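Local coordinates for serine-threonine phosphatase 2C (Toxoplasma gondii, PDB 2I44), which probably acts as a serine/threonine protein phosphatase of the metal-dependent PP2C family and binds calcium ions, at residues 7-12 with 41-46; 18-23 with 49-54; 53-58 with 142-147; 149-154 with 249-254. One frame throughout, in Å; residues are numbered along the deposited sequence.

Interaction 1: residues 7-12 with 41-46; sequences PPTIHV and TLCPQL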
loop_
_atom_site.group_PDB
_atom_site.type_symbol
_atom_site.label_atom_id
_atom_site.label_comp_id
_atom_site.label_asym_id
_atom_site.label_seq_id
_atom_site.Cartn_x
_atom_site.Cartn_y
_atom_site.Cartn_z
ATOM N N PRO A 7 3.408 -18.060 -6.805
ATOM C CA PRO A 7 4.789 -17.694 -7.141
ATOM C C PRO A 7 5.547 -17.211 -5.904
ATOM O O PRO A 7 4.965 -16.600 -5.002
ATOM C CB PRO A 7 4.614 -16.579 -8.167
ATOM C CG PRO A 7 3.268 -16.872 -8.772
ATOM C CD PRO A 7 2.453 -17.243 -7.569
ATOM N N PRO A 8 6.857 -17.479 -5.848
ATOM C CA PRO A 8 7.659 -17.053 -4.700
ATOM C C PRO A 8 7.542 -15.556 -4.410
ATOM O O PRO A 8 7.508 -14.736 -5.329
ATOM C CB PRO A 8 9.077 -17.475 -5.095
ATOM C CG PRO A 8 9.036 -17.471 -6.595
ATOM C CD PRO A 8 7.702 -18.092 -6.883
ATOM N N THR A 9 7.462 -15.214 -3.128
ATOM C CA THR A 9 7.356 -13.827 -2.704
ATOM C C THR A 9 8.455 -13.481 -1.708
ATOM O O THR A 9 9.007 -14.357 -1.039
ATOM C CB THR A 9 5.976 -13.530 -2.046
ATOM O OG1 THR A 9 5.716 -14.481 -1.007
ATOM C CG2 THR A 9 4.863 -13.596 -3.079
ATOM N N ILE A 10 8.775 -12.196 -1.618
ATOM C CA ILE A 10 9.798 -11.735 -0.696
ATOM C C ILE A 10 9.160 -10.889 0.402
ATOM O O ILE A 10 8.284 -10.065 0.132
ATOM C CB ILE A 10 10.877 -10.931 -1.449
ATOM C CG1 ILE A 10 11.584 -11.861 -2.443
ATOM C CG2 ILE A 10 11.881 -10.335 -0.462
ATOM C CD1 ILE A 10 12.489 -11.167 -3.435
ATOM N N HIS A 11 9.596 -11.105 1.640
ATOM C CA HIS A 11 9.055 -10.371 2.780
ATOM C C HIS A 11 10.141 -9.897 3.743
ATOM O O HIS A 11 9.856 -9.553 4.889
ATOM C CB HIS A 11 8.060 -11.247 3.538
ATOM C CG HIS A 11 6.935 -11.759 2.694
ATOM N ND1 HIS A 11 5.921 -10.948 2.231
ATOM C CD2 HIS A 11 6.664 -13.002 2.231
ATOM C CE1 HIS A 11 5.074 -11.671 1.522
ATOM N NE2 HIS A 11 5.500 -12.920 1.507
ATOM N N VAL A 12 11.380 -9.868 3.274
ATOM C CA VAL A 12 12.500 -9.429 4.101
ATOM C C VAL A 12 13.228 -8.326 3.362
ATOM O O VAL A 12 13.066 -8.187 2.154
ATOM C CB VAL A 12 13.508 -10.582 4.361
ATOM C CG1 VAL A 12 12.866 -11.657 5.210
ATOM C CG2 VAL A 12 13.994 -11.166 3.027
ATOM N N THR A 41 5.506 -6.989 0.706
ATOM C CA THR A 41 5.519 -8.170 -0.131
ATOM C C THR A 41 5.976 -7.806 -1.532
ATOM O O THR A 41 5.527 -6.816 -2.099
ATOM C CB THR A 41 4.102 -8.784 -0.197
ATOM O OG1 THR A 41 3.705 -9.208 1.116
ATOM C CG2 THR A 41 4.062 -9.969 -1.166
ATOM N N LEU A 42 6.889 -8.600 -2.076
ATOM C CA LEU A 42 7.378 -8.376 -3.423
ATOM C C LEU A 42 7.429 -9.707 -4.162
ATOM O O LEU A 42 8.098 -10.641 -3.723
ATOM C CB LEU A 42 8.774 -7.731 -3.394
ATOM C CG LEU A 42 9.325 -7.211 -4.732
ATOM C CD1 LEU A 42 10.513 -6.304 -4.488
ATOM C CD2 LEU A 42 9.720 -8.365 -5.623
ATOM N N CYS A 43 6.702 -9.794 -5.272
ATOM C CA CYS A 43 6.690 -11.007 -6.088
ATOM C C CYS A 43 7.359 -10.670 -7.426
ATOM O O CYS A 43 6.718 -10.154 -8.336
ATOM C CB CYS A 43 5.253 -11.475 -6.315
ATOM S SG CYS A 43 5.121 -13.100 -7.106
ATOM N N PRO A 44 8.664 -10.966 -7.558
ATOM C CA PRO A 44 9.436 -10.688 -8.777
ATOM C C PRO A 44 8.894 -11.266 -10.087
ATOM O O PRO A 44 8.962 -10.616 -11.132
ATOM C CB PRO A 44 10.831 -11.204 -8.424
ATOM C CG PRO A 44 10.543 -12.324 -7.494
ATOM C CD PRO A 44 9.464 -11.755 -6.606
ATOM N N GLN A 45 8.372 -12.486 -10.042
ATOM C CA GLN A 45 7.800 -13.104 -11.238
ATOM C C GLN A 45 6.382 -13.545 -10.899
ATOM O O GLN A 45 6.156 -14.636 -10.380
ATOM C CB GLN A 45 8.637 -14.305 -11.696
ATOM C CG GLN A 45 7.965 -15.124 -12.790
ATOM C CD GLN A 45 8.835 -16.257 -13.309
ATOM O OE1 GLN A 45 9.745 -16.042 -14.111
ATOM N NE2 GLN A 45 8.559 -17.472 -12.848
ATOM N N LEU A 46 5.424 -12.678 -11.202
ATOM C CA LEU A 46 4.023 -12.937 -10.898
ATOM C C LEU A 46 3.345 -13.926 -11.848
ATOM O O LEU A 46 2.466 -14.687 -11.435
ATOM C CB LEU A 46 3.259 -11.610 -10.883
ATOM C CG LEU A 46 1.829 -11.629 -10.352
ATOM C CD1 LEU A 46 1.813 -12.099 -8.904
ATOM C CD2 LEU A 46 1.243 -10.231 -10.471
HETATM O O HOH W 1 7.905 -14.559 -7.964
#

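Interaction 2: residues 18-23 with 49-54; sequences SYPAFD and GRDDCA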
loop_
_atom_site.group_PDB
_atom_site.type_symbol
_atom_site.label_atom_id
_atom_site.label_comp_id
_atom_site.label_asym_id
_atom_site.label_seq_id
_atom_site.Cartn_x
_atom_site.Cartn_y
_atom_site.Cartn_z
ATOM N N SER A 18 18.680 -6.691 -9.336
ATOM C CA SER A 18 18.282 -6.511 -10.734
ATOM C C SER A 18 17.367 -7.604 -11.290
ATOM O O SER A 18 17.663 -8.796 -11.198
ATOM C CB SER A 18 19.528 -6.399 -11.620
ATOM O OG SER A 18 19.177 -6.252 -12.985
ATOM N N TYR A 19 16.249 -7.182 -11.869
ATOM C CA TYR A 19 15.286 -8.098 -12.467
ATOM C C TYR A 19 15.107 -7.687 -13.928
ATOM O O TYR A 19 15.469 -6.576 -14.322
ATOM C CB TYR A 19 13.951 -8.040 -11.713
ATOM C CG TYR A 19 14.037 -8.537 -10.282
ATOM C CD1 TYR A 19 14.091 -9.901 -9.992
ATOM C CD2 TYR A 19 14.090 -7.641 -9.218
ATOM C CE1 TYR A 19 14.194 -10.358 -8.676
ATOM C CE2 TYR A 19 14.195 -8.081 -7.896
ATOM C CZ TYR A 19 14.246 -9.438 -7.631
ATOM O OH TYR A 19 14.341 -9.863 -6.325
ATOM N N PRO A 20 14.552 -8.580 -14.755
ATOM C CA PRO A 20 14.350 -8.276 -16.172
ATOM C C PRO A 20 13.746 -6.906 -16.493
ATOM O O PRO A 20 14.311 -6.147 -17.284
ATOM C CB PRO A 20 13.476 -9.435 -16.638
ATOM C CG PRO A 20 14.024 -10.574 -15.842
ATOM C CD PRO A 20 14.155 -9.969 -14.458
ATOM N N ALA A 21 12.618 -6.578 -15.872
ATOM C CA ALA A 21 11.958 -5.307 -16.152
ATOM C C ALA A 21 12.147 -4.201 -15.118
ATOM O O ALA A 21 11.558 -3.129 -15.260
ATOM C CB ALA A 21 10.461 -5.543 -16.378
ATOM N N PHE A 22 12.970 -4.428 -14.100
ATOM C CA PHE A 22 13.154 -3.403 -13.074
ATOM C C PHE A 22 14.170 -3.810 -12.026
ATOM O O PHE A 22 14.484 -4.989 -11.879
ATOM C CB PHE A 22 11.824 -3.177 -12.362
ATOM C CG PHE A 22 11.325 -4.405 -11.655
ATOM C CD1 PHE A 22 11.695 -4.672 -10.333
ATOM C CD2 PHE A 22 10.543 -5.335 -12.333
ATOM C CE1 PHE A 22 11.293 -5.849 -9.702
ATOM C CE2 PHE A 22 10.135 -6.518 -11.708
ATOM C CZ PHE A 22 10.511 -6.774 -10.391
ATOM N N ASP A 23 14.670 -2.826 -11.284
ATOM C CA ASP A 23 15.598 -3.088 -10.193
ATOM C C ASP A 23 14.823 -2.700 -8.939
ATOM O O ASP A 23 14.074 -1.718 -8.942
ATOM C CB ASP A 23 16.860 -2.236 -10.320
ATOM C CG ASP A 23 17.584 -2.466 -11.631
ATOM O OD1 ASP A 23 17.574 -3.619 -12.116
ATOM O OD2 ASP A 23 18.165 -1.498 -12.173
ATOM N N GLY A 49 6.429 -18.169 -16.715
ATOM C CA GLY A 49 6.719 -18.168 -18.136
ATOM C C GLY A 49 6.958 -16.778 -18.697
ATOM O O GLY A 49 7.399 -16.643 -19.838
ATOM N N ARG A 50 6.661 -15.745 -17.909
ATOM C CA ARG A 50 6.861 -14.371 -18.361
ATOM C C ARG A 50 7.898 -13.690 -17.490
ATOM O O ARG A 50 8.202 -14.158 -16.398
ATOM C CB ARG A 50 5.554 -13.570 -18.300
ATOM C CG ARG A 50 4.452 -14.053 -19.221
ATOM C CD ARG A 50 3.304 -13.055 -19.247
ATOM N NE ARG A 50 3.699 -11.794 -19.869
ATOM C CZ ARG A 50 3.718 -11.581 -21.181
ATOM N NH1 ARG A 50 3.357 -12.546 -22.015
ATOM N NH2 ARG A 50 4.108 -10.410 -21.666
ATOM N N ASP A 51 8.439 -12.578 -17.971
ATOM C CA ASP A 51 9.441 -11.858 -17.201
ATOM C C ASP A 51 9.112 -10.373 -17.140
ATOM O O ASP A 51 9.990 -9.546 -16.906
ATOM C CB ASP A 51 10.826 -12.073 -17.816
ATOM C CG ASP A 51 10.995 -11.350 -19.137
ATOM O OD1 ASP A 51 9.978 -11.063 -19.800
ATOM O OD2 ASP A 51 12.154 -11.084 -19.522
ATOM N N ASP A 52 7.844 -10.037 -17.345
ATOM C CA ASP A 52 7.417 -8.643 -17.316
ATOM C C ASP A 52 6.222 -8.417 -16.384
ATOM O O ASP A 52 5.444 -7.480 -16.576
ATOM C CB ASP A 52 7.054 -8.193 -18.730
ATOM C CG ASP A 52 5.847 -8.924 -19.273
ATOM O OD1 ASP A 52 5.574 -10.045 -18.790
ATOM O OD2 ASP A 52 5.179 -8.386 -20.179
ATOM N N CYS A 53 6.070 -9.290 -15.391
ATOM C CA CYS A 53 4.981 -9.180 -14.418
ATOM C C CYS A 53 5.507 -9.292 -12.996
ATOM O O CYS A 53 6.297 -10.181 -12.681
ATOM C CB CYS A 53 3.937 -10.272 -14.636
ATOM S SG CYS A 53 3.017 -10.118 -16.167
ATOM N N ALA A 54 5.059 -8.390 -12.130
ATOM C CA ALA A 54 5.491 -8.419 -10.742
ATOM C C ALA A 54 4.459 -7.750 -9.851
ATOM O O ALA A 54 3.631 -6.972 -10.325
ATOM C CB ALA A 54 6.843 -7.726 -10.601
HETATM O O HOH W 2 10.959 -8.589 -14.493
#

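Interaction 3: residues 53-58 with 142-147; sequences CAFFGV and TAVLAK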
loop_
_atom_site.group_PDB
_atom_site.type_symbol
_atom_site.label_atom_id
_atom_site.label_comp_id
_atom_site.label_asym_id
_atom_site.label_seq_id
_atom_site.Cartn_x
_atom_site.Cartn_y
_atom_site.Cartn_z
ATOM N N CYS A 53 6.070 -9.290 -15.391
ATOM C CA CYS A 53 4.981 -9.180 -14.418
ATOM C C CYS A 53 5.507 -9.292 -12.996
ATOM O O CYS A 53 6.297 -10.181 -12.681
ATOM C CB CYS A 53 3.937 -10.272 -14.636
ATOM S SG CYS A 53 3.017 -10.118 -16.167
ATOM N N ALA A 54 5.059 -8.390 -12.130
ATOM C CA ALA A 54 5.491 -8.419 -10.742
ATOM C C ALA A 54 4.459 -7.750 -9.851
ATOM O O ALA A 54 3.631 -6.972 -10.325
ATOM C CB ALA A 54 6.843 -7.726 -10.601
ATOM N N PHE A 55 4.517 -8.075 -8.562
ATOM C CA PHE A 55 3.609 -7.512 -7.563
ATOM C C PHE A 55 4.425 -6.779 -6.504
ATOM O O PHE A 55 5.478 -7.256 -6.079
ATOM C CB PHE A 55 2.796 -8.614 -6.881
ATOM C CG PHE A 55 1.932 -8.114 -5.754
ATOM C CD1 PHE A 55 0.652 -7.628 -6.003
ATOM C CD2 PHE A 55 2.405 -8.108 -4.447
ATOM C CE1 PHE A 55 -0.145 -7.147 -4.968
ATOM C CE2 PHE A 55 1.616 -7.627 -3.402
ATOM C CZ PHE A 55 0.341 -7.146 -3.663
ATOM N N PHE A 56 3.926 -5.624 -6.081
ATOM C CA PHE A 56 4.601 -4.825 -5.066
ATOM C C PHE A 56 3.587 -4.399 -4.018
ATOM O O PHE A 56 2.531 -3.870 -4.356
ATOM C CB PHE A 56 5.227 -3.586 -5.708
ATOM C CG PHE A 56 6.214 -3.906 -6.790
ATOM C CD1 PHE A 56 7.519 -4.277 -6.474
ATOM C CD2 PHE A 56 5.830 -3.876 -8.128
ATOM C CE1 PHE A 56 8.432 -4.614 -7.486
ATOM C CE2 PHE A 56 6.736 -4.210 -9.142
ATOM C CZ PHE A 56 8.036 -4.579 -8.820
ATOM N N GLY A 57 3.917 -4.606 -2.748
ATOM C CA GLY A 57 2.998 -4.227 -1.688
ATOM C C GLY A 57 3.677 -3.862 -0.380
ATOM O O GLY A 57 4.637 -4.505 0.035
ATOM N N VAL A 58 3.181 -2.809 0.258
ATOM C CA VAL A 58 3.704 -2.353 1.535
ATOM C C VAL A 58 2.492 -2.166 2.439
ATOM O O VAL A 58 1.457 -1.659 1.998
ATOM C CB VAL A 58 4.475 -1.021 1.381
ATOM C CG1 VAL A 58 4.878 -0.485 2.751
ATOM C CG2 VAL A 58 5.711 -1.236 0.520
ATOM N N THR A 142 -0.501 -1.057 -3.150
ATOM C CA THR A 142 -0.022 -2.162 -3.962
ATOM C C THR A 142 0.149 -1.721 -5.404
ATOM O O THR A 142 -0.460 -0.753 -5.843
ATOM C CB THR A 142 -0.997 -3.360 -3.925
ATOM O OG1 THR A 142 -2.286 -2.948 -4.398
ATOM C CG2 THR A 142 -1.109 -3.921 -2.512
ATOM N N ALA A 143 0.996 -2.435 -6.131
ATOM C CA ALA A 143 1.246 -2.137 -7.532
ATOM C C ALA A 143 1.418 -3.448 -8.278
ATOM O O ALA A 143 2.207 -4.301 -7.877
ATOM C CB ALA A 143 2.507 -1.282 -7.680
ATOM N N VAL A 144 0.665 -3.611 -9.357
ATOM C CA VAL A 144 0.763 -4.816 -10.155
ATOM C C VAL A 144 1.336 -4.438 -11.522
ATOM O O VAL A 144 0.699 -3.724 -12.296
ATOM C CB VAL A 144 -0.622 -5.486 -10.316
ATOM C CG1 VAL A 144 -0.532 -6.696 -11.254
ATOM C CG2 VAL A 144 -1.136 -5.925 -8.948
ATOM N N LEU A 145 2.561 -4.885 -11.785
ATOM C CA LEU A 145 3.223 -4.623 -13.055
ATOM C C LEU A 145 2.891 -5.777 -13.996
ATOM O O LEU A 145 3.082 -6.939 -13.642
ATOM C CB LEU A 145 4.740 -4.543 -12.866
ATOM C CG LEU A 145 5.561 -4.486 -14.160
ATOM C CD1 LEU A 145 5.320 -3.160 -14.863
ATOM C CD2 LEU A 145 7.042 -4.656 -13.845
ATOM N N ALA A 146 2.389 -5.457 -15.185
ATOM C CA ALA A 146 2.041 -6.479 -16.168
ATOM C C ALA A 146 2.058 -5.892 -17.574
ATOM O O ALA A 146 1.279 -4.988 -17.894
ATOM C CB ALA A 146 0.663 -7.056 -15.864
ATOM N N LYS A 147 2.961 -6.413 -18.401
ATOM C CA LYS A 147 3.120 -5.992 -19.790
ATOM C C LYS A 147 3.021 -4.479 -19.997
ATOM O O LYS A 147 2.153 -3.997 -20.725
ATOM C CB LYS A 147 2.083 -6.696 -20.673
ATOM C CG LYS A 147 2.389 -6.630 -22.168
ATOM C CD LYS A 147 1.256 -7.207 -23.006
ATOM C CE LYS A 147 1.579 -7.134 -24.496
ATOM N NZ LYS A 147 0.438 -7.568 -25.359
#

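Interaction 4: residues 149-154 with 249-254; sequences FVAVGH and VRVVRV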
loop_
_atom_site.group_PDB
_atom_site.type_symbol
_atom_site.label_atom_id
_atom_site.label_comp_id
_atom_site.label_asym_id
_atom_site.label_seq_id
_atom_site.Cartn_x
_atom_site.Cartn_y
_atom_site.Cartn_z
ATOM N N PHE A 149 2.025 -2.170 -17.974
ATOM C CA PHE A 149 1.004 -1.482 -17.197
ATOM C C PHE A 149 1.210 -1.705 -15.710
ATOM O O PHE A 149 1.652 -2.775 -15.286
ATOM C CB PHE A 149 -0.392 -1.982 -17.571
ATOM C CG PHE A 149 -0.864 -1.518 -18.918
ATOM C CD1 PHE A 149 -1.260 -0.199 -19.114
ATOM C CD2 PHE A 149 -0.896 -2.396 -19.997
ATOM C CE1 PHE A 149 -1.681 0.241 -20.368
ATOM C CE2 PHE A 149 -1.315 -1.971 -21.258
ATOM C CZ PHE A 149 -1.707 -0.647 -21.446
ATOM N N VAL A 150 0.901 -0.683 -14.922
ATOM C CA VAL A 150 1.008 -0.789 -13.481
ATOM C C VAL A 150 -0.355 -0.456 -12.905
ATOM O O VAL A 150 -0.851 0.662 -13.061
ATOM C CB VAL A 150 2.056 0.175 -12.899
ATOM C CG1 VAL A 150 2.059 0.079 -11.376
ATOM C CG2 VAL A 150 3.424 -0.181 -13.437
ATOM N N ALA A 151 -0.964 -1.451 -12.271
ATOM C CA ALA A 151 -2.265 -1.290 -11.652
ATOM C C ALA A 151 -2.042 -0.936 -10.188
ATOM O O ALA A 151 -1.689 -1.800 -9.381
ATOM C CB ALA A 151 -3.060 -2.588 -11.767
ATOM N N VAL A 152 -2.238 0.334 -9.855
ATOM C CA VAL A 152 -2.061 0.806 -8.492
ATOM C C VAL A 152 -3.357 0.702 -7.691
ATOM O O VAL A 152 -4.429 1.104 -8.151
ATOM C CB VAL A 152 -1.591 2.290 -8.459
ATOM C CG1 VAL A 152 -1.512 2.781 -7.027
ATOM C CG2 VAL A 152 -0.235 2.428 -9.121
ATOM N N GLY A 153 -3.245 0.158 -6.488
ATOM C CA GLY A 153 -4.395 0.040 -5.617
ATOM C C GLY A 153 -3.968 0.438 -4.219
ATOM O O GLY A 153 -2.784 0.329 -3.882
ATOM N N HIS A 154 -4.902 0.926 -3.409
ATOM C CA HIS A 154 -4.567 1.283 -2.038
ATOM C C HIS A 154 -5.757 1.464 -1.116
ATOM O O HIS A 154 -6.890 1.677 -1.547
ATOM C CB HIS A 154 -3.689 2.549 -1.982
ATOM C CG HIS A 154 -4.458 3.830 -1.854
ATOM N ND1 HIS A 154 -5.142 4.398 -2.906
ATOM C CD2 HIS A 154 -4.621 4.669 -0.803
ATOM C CE1 HIS A 154 -5.690 5.533 -2.512
ATOM N NE2 HIS A 154 -5.389 5.721 -1.240
ATOM N N VAL A 249 -8.421 2.461 -7.455
ATOM C CA VAL A 249 -7.512 1.812 -8.386
ATOM C C VAL A 249 -7.186 2.738 -9.543
ATOM O O VAL A 249 -8.053 3.468 -10.027
ATOM C CB VAL A 249 -8.122 0.495 -8.924
ATOM C CG1 VAL A 249 -7.118 -0.228 -9.807
ATOM C CG2 VAL A 249 -8.531 -0.398 -7.756
ATOM N N ARG A 250 -5.928 2.702 -9.970
ATOM C CA ARG A 250 -5.437 3.530 -11.067
ATOM C C ARG A 250 -4.421 2.754 -11.906
ATOM O O ARG A 250 -3.424 2.250 -11.384
ATOM C CB ARG A 250 -4.784 4.802 -10.511
ATOM C CG ARG A 250 -4.134 5.705 -11.558
ATOM C CD ARG A 250 -3.549 6.973 -10.925
ATOM N NE ARG A 250 -2.916 7.851 -11.909
ATOM C CZ ARG A 250 -2.305 8.999 -11.616
ATOM N NH1 ARG A 250 -2.236 9.420 -10.361
ATOM N NH2 ARG A 250 -1.760 9.730 -12.582
ATOM N N VAL A 251 -4.687 2.647 -13.206
ATOM C CA VAL A 251 -3.786 1.948 -14.108
ATOM C C VAL A 251 -2.992 2.966 -14.928
ATOM O O VAL A 251 -3.562 3.793 -15.635
ATOM C CB VAL A 251 -4.552 1.016 -15.083
ATOM C CG1 VAL A 251 -3.564 0.317 -16.012
ATOM C CG2 VAL A 251 -5.365 -0.014 -14.306
ATOM N N VAL A 252 -1.673 2.896 -14.823
ATOM C CA VAL A 252 -0.804 3.806 -15.547
ATOM C C VAL A 252 0.076 3.040 -16.528
ATOM O O VAL A 252 0.523 1.930 -16.233
ATOM C CB VAL A 252 0.094 4.606 -14.560
ATOM C CG1 VAL A 252 0.653 3.678 -13.500
ATOM C CG2 VAL A 252 1.234 5.286 -15.306
ATOM N N ARG A 253 0.298 3.620 -17.705
ATOM C CA ARG A 253 1.162 2.996 -18.703
ATOM C C ARG A 253 2.600 3.331 -18.339
ATOM O O ARG A 253 2.922 4.494 -18.098
ATOM C CB ARG A 253 0.904 3.558 -20.097
ATOM C CG ARG A 253 -0.442 3.260 -20.698
ATOM C CD ARG A 253 -0.577 4.000 -22.030
ATOM N NE ARG A 253 -1.872 3.762 -22.667
ATOM C CZ ARG A 253 -2.166 2.691 -23.400
ATOM N NH1 ARG A 253 -1.253 1.746 -23.604
ATOM N NH2 ARG A 253 -3.379 2.559 -23.922
ATOM N N VAL A 254 3.463 2.327 -18.283
ATOM C CA VAL A 254 4.857 2.589 -17.981
ATOM C C VAL A 254 5.490 3.057 -19.291
ATOM O O VAL A 254 5.626 2.278 -20.232
ATOM C CB VAL A 254 5.581 1.323 -17.506
ATOM C CG1 VAL A 254 7.027 1.650 -17.166
ATOM C CG2 VAL A 254 4.860 0.731 -16.297
#

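Interaction 1: residues 7-12 with 41-46
C43 reaches P7 because its SG stands anti to its own backbone N (chi1 -171°), which lays the sulfur alongside the proline ring, SG to P7 CB 3.7 Å. Two residues on, T9 also meets C43: its methyl CG2 is anti to the carbonyl carbon, and CG2 rests 3.9 Å from C43 CB. A threonine suits a place between solvent and core, offering a methyl to the cysteine while OG1 takes a weak hydrogen bond from H11 NE2. The imidazole of H11 lies beside T41 and points the same way. Each has a polar partner elsewhere, H11 ND1 at the carbonyl of F40 and T41 OG1 at that of K72.

The backbones join at one antiparallel bridge. I10 N donates to L42 O at 2.7 Å, and L42 N returns a bond to I10 O at 3.0 Å. In this hydrogen-bonded pair the beta-branched I10, at home in an extended chain, sets its CB 4.3 Å from L42 CB. Toward P8 and P44 the ladder stops, since neither proline has an N-H to offer. A water takes over, donating to P8 O at 2.7 Å and accepting from Q45 N at 3.0 Å.

Helix 66-80 touches P7, T9 and H11, whereas L42 faces strand 22-29. The arrangement is that of an N-terminal arm laid along the edge strand 38-43 of one sheet in the PP2C beta-sandwich, extending that edge by a single bridge.

Interaction 2: residues 18-23 with 49-54
F22 and A54 supply the apolar part of this contact, the ring's CE2 lying 3.7 Å from A54 CB and approaching it obliquely. F22 CG sits between its backbone N and carbonyl carbon (chi1 62°), and Y19 CB covers the centre of one ring face. A small alanine fits here, letting the phenyl come close to strand 53-62; the ring also meets F56 edge-to-face.

A second van der Waals patch lies nearer solvent. P20 and D51 cross obliquely, with P20 CB 3.6 Å from D51 OD2, and A21 CB faces the carbonyl of D51.

The polar link is made through water: one molecule accepts from A21 N at 2.9 Å and donates to D51 O at 2.8 Å. Charge pairing near this contact is local: within 49-54, R50 grips D52 side-on. NE reaches OD1 at 2.8 Å, and NH2 reaches OD2 at 2.7 Å close to the guanidinium plane, a paired grip that should hold the carboxylate's rotation. D23 bridges to K321 and R285.

P20 and A21 form the two-residue turn of a tight beta-hairpin, Y19 N bonding to F22 O, and proline suits its first corner. The whole is a meeting of two turns at one end of the PP2C beta-sandwich, each leading into a strand of a different sheet.

Interaction 3: residues 53-58 with 142-147
A54 and L145 pair through both of their backbone polar atoms, A54 N donating to L145 O at 2.9 Å and L145 N to A54 O at 2.8 Å. F56 and A143 repeat the pattern: F56 N binds A143 O, and A143 N binds F56 O, each at 2.8 Å. These are the hydrogen-bonded pairs of an antiparallel ladder whose strand axes run at 173° to each other. Flanking them, CA-H groups lean on the same carbonyls, with C53 CA 3.0 Å from L145 O and T142 CA 3.1 Å from F56 O, so those oxygens receive a second, weaker contact.

C53, F55 and G57 turn their backbone polar groups the other way, to L46, C43 and T41; V144 and T142 likewise pair with A151 and G153. T142 OG1, buried, is hydrogen-bonded to Y117 OH and weakly to G153 O, which lets a threonine stand in an apolar layer.

F55 has CG anti to its backbone N (chi1 175°), and its ring crosses to the partner strand: CD1 meets V144 CG2 at its edge, while CZ lies 3.7 Å from T142 CG2. The ring's CE2 occupies the side to which a side chain on G57 would point, so glycine suits that place. C53, with SG against A146, shares this face.

The face carrying F55, T142 and V144 packs on helices 66-80 and 98-130. F56 faces strand 313-320 of the second sheet, and strands 38-43 and 149-155 flank the pair within their own.

Interaction 4: residues 149-154 with 249-254
F149 lies beside R253, both side chains pointing the same way, so that the phenyl fits along the arginine's extended chain. Ring atom CE1 presses on R253 CG at 3.3 Å and sits 3.5 Å above the guanidinium plane, offset toward its rim; the two planes are 54° apart. V251, two residues back on the same face, meets the ring too, CG1 to F149 CD1 3.9 Å. A151, a small residue, makes only a slight bump next to V251, with CB 4.3 Å from V251 CG2.

On the face of V150, V152 and V252, V150 is the prominent bump. Its CG2, anti to its carbonyl carbon, meets CG2 of V254, just past the strand end, at 3.3 Å, tighter than usual carbon packing, while V252 CG1 comes up to V150 CB at 3.8 Å. Beta-branched valines suit these extended positions.

Four backbone bonds hold the register, V150 paired with V252 and V152 with R250; V152 N to R250 O is 2.7 Å.

The chemistry is that of an edge strand: apolar side chains cover both faces, V150 and V152 toward M261, F149 and A151 toward helix 98-130, while the exposed R250 and R253, one on each face, carry charge at the margin, each with a long, weak ion pair, R250 to E173 and R253 to D102.

Interactions 1, 3 and 4 follow one another across a single antiparallel sheet: strand 38-43 bonds to 53-62, which bonds to 137-146, then 149-155 and 248-253. Interaction 3 is the buried middle, with nearly all of its touching residues enclosed. Interactions 1 and 4 are its partly exposed margins, the former a single bridge from an irregular arm, the latter a regular ladder with arginines on it. Interaction 2 has no direct backbone bond between its segments; like the far end of interaction 1 it uses a bridging water. It spans the two sheets at their end, sharing C53 and A54 with interaction 3 and packing F22 on L145. Interactions 1 and 4 do not touch, their centres about 18 Å apart.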